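Local coordinates for protein geranyltranstransferase (Stenotrophomonas maltophilia, PDB 7LBJ) that probably makes farnesyl diphosphate by head-to-tail condensation of isoprenoid diphosphates, as its magnesium-dependent prenyl synthase relatives do, at residues A177-T180 / R181-A184. Residues are numbered along the deposited sequence; the frame is centred on the assembly and turned at random.
Sequences AALT and RMHA
Leu179 turns CG away from the backbone N, beside the carbonyl carbon (chi1 -172°), whereas the His183 ring stands anti to the carbonyl carbon (chi1 -73°); with the residues one helical turn apart, these torsions lay the two side chains side by side, pointing the same way. CD1 of Leu179 rests 3.7 Å from NE2 of His183. Met182 bends at chi3, and in the conformer described CE lies 4.0 Å from Leu179 CD1 and over one face of the imidazole, offset towards its rim. A second conformer makes the methyl's position uncertain, though such flexibility may suit methionine here. In this first part of helix 176-201 four i to i+4 bonds run in succession; that from His183 N to Leu179 O is 3.0 Å long and nearly straight at 170°. Small Ala177 and Ala178 suit the outer side of this turn, while Thr180 OG1 is hydrogen-bonded to Leu176 O, which suits a threonine on a partly exposed side. Leu179 also packs on Phe254 and Leu257 of helix 254-258, and Met182 on Leu165 of helix 159-168. The chemistry implies an amphipathic turn: backbone bonds satisfy the N-H groups of Arg181 to Ala184, and buried Leu179 and Met182 join it to neighbouring helices of the mainly helical prenyl synthase fold.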
ATOM      1  N   ALA A 177       1.030 -23.576 -18.510  1.00 27.90           N
ATOM      2  CA  ALA A 177       1.180 -23.592 -17.055  1.00 25.42           C
ATOM      3  C   ALA A 177       1.596 -22.224 -16.532  1.00 23.24           C
ATOM      4  O   ALA A 177       1.024 -21.716 -15.559  1.00 22.99           O
ATOM      5  CB  ALA A 177       2.194 -24.657 -16.641  1.00 31.04           C
ATOM      6  N   ALA A 178       2.575 -21.597 -17.186  1.00 22.25           N
ATOM      7  CA  ALA A 178       3.098 -20.325 -16.698  1.00 27.83           C
ATOM      8  C   ALA A 178       2.093 -19.194 -16.888  1.00 21.52           C
ATOM      9  O   ALA A 178       1.959 -18.319 -16.024  1.00 21.56           O
ATOM     10  CB  ALA A 178       4.411 -20.001 -17.419  1.00 27.06           C
ATOM     11  N   LEU A 179       1.416 -19.172 -18.037  1.00 24.03           N
ATOM     12  CA  LEU A 179       0.389 -18.167 -18.296  1.00 22.29           C
ATOM     13  C   LEU A 179      -0.717 -18.246 -17.255  1.00 19.97           C
ATOM     14  O   LEU A 179      -1.164 -17.222 -16.706  1.00 17.62           O
ATOM     15  CB  LEU A 179      -0.169 -18.383 -19.710  1.00 19.71           C
ATOM     16  CG  LEU A 179      -1.117 -17.337 -20.281  1.00 23.71           C
ATOM     17  CD1 LEU A 179      -0.379 -16.009 -20.387  1.00 25.29           C
ATOM     18  CD2 LEU A 179      -1.632 -17.799 -21.644  1.00 25.46           C
ATOM     19  N   THR A 180      -1.160 -19.469 -16.955  1.00 18.35           N
ATOM     20  CA  THR A 180      -2.233 -19.652 -15.979  1.00 17.38           C
ATOM     21  C   THR A 180      -1.794 -19.187 -14.596  1.00 18.37           C
ATOM     22  O   THR A 180      -2.546 -18.499 -13.886  1.00 18.89           O
ATOM     23  CB  THR A 180      -2.644 -21.129 -15.965  1.00 20.46           C
ATOM     24  OG1 THR A 180      -3.085 -21.512 -17.280  1.00 20.68           O
ATOM     25  CG2 THR A 180      -3.756 -21.363 -14.974  1.00 18.57           C
ATOM     26  N   ARG A 181      -0.575 -19.550 -14.203  1.00 20.65           N
ATOM     27  CA  ARG A 181      -0.033 -19.115 -12.917  1.00 19.51           C
ATOM     28  C   ARG A 181       0.079 -17.595 -12.849  1.00 17.41           C
ATOM     29  O   ARG A 181      -0.261 -16.980 -11.825  1.00 16.12           O
ATOM     30  CB  ARG A 181       1.329 -19.783 -12.703  1.00 21.05           C
ATOM     31  CG  ARG A 181       1.993 -19.420 -11.389  1.00 31.46           C
ATOM     32  CD  ARG A 181       1.122 -19.850 -10.212  1.00 36.72           C
ATOM     33  NE  ARG A 181       1.583 -19.252  -8.965  1.00 47.94           N
ATOM     34  CZ  ARG A 181       2.583 -19.723  -8.236  1.00 51.18           C
ATOM     35  NH1 ARG A 181       3.240 -20.820  -8.593  1.00 49.95           N
ATOM     36  NH2 ARG A 181       2.937 -19.076  -7.123  1.00 48.24           N
ATOM     37  N   MET A 182       0.578 -16.972 -13.918  1.00 17.62           N
ATOM     38  CA  MET A 182       0.684 -15.514 -13.945  0.66 18.51           C
ATOM     39  C   MET A 182      -0.679 -14.862 -13.741  1.00 18.43           C
ATOM     40  O   MET A 182      -0.837 -13.961 -12.906  1.00 15.82           O
ATOM     41  CB  MET A 182       1.313 -15.049 -15.263  0.66 18.07           C
ATOM     42  CG  MET A 182       1.372 -13.515 -15.414  0.66 17.33           C
ATOM     43  SD  MET A 182       1.592 -12.905 -17.110  0.66 19.11           S
ATOM     44  CE  MET A 182      -0.078 -13.054 -17.747  0.66 21.85           C
ATOM     45  N   HIS A 183      -1.693 -15.309 -14.489  1.00 14.60           N
ATOM     46  CA  HIS A 183      -3.020 -14.718 -14.318  1.00 16.86           C
ATOM     47  C   HIS A 183      -3.574 -14.975 -12.919  1.00 15.64           C
ATOM     48  O   HIS A 183      -4.249 -14.115 -12.352  1.00 15.55           O
ATOM     49  CB  HIS A 183      -3.987 -15.245 -15.390  1.00 14.77           C
ATOM     50  CG  HIS A 183      -3.723 -14.689 -16.756  1.00 16.58           C
ATOM     51  ND1 HIS A 183      -3.744 -13.335 -17.025  1.00 17.45           N
ATOM     52  CD2 HIS A 183      -3.442 -15.299 -17.932  1.00 21.37           C
ATOM     53  CE1 HIS A 183      -3.470 -13.136 -18.302  1.00 21.71           C
ATOM     54  NE2 HIS A 183      -3.290 -14.312 -18.877  1.00 21.67           N
ATOM     55  N   ALA A 184      -3.309 -16.154 -12.347  1.00 15.42           N
ATOM     56  CA  ALA A 184      -3.804 -16.433 -11.001  1.00 15.27           C
ATOM     57  C   ALA A 184      -3.315 -15.395  -9.998  1.00 16.51           C
ATOM     58  O   ALA A 184      -4.032 -15.063  -9.047  1.00 15.14           O
ATOM     59  CB  ALA A 184      -3.376 -17.830 -10.547  1.00 15.85           C
TER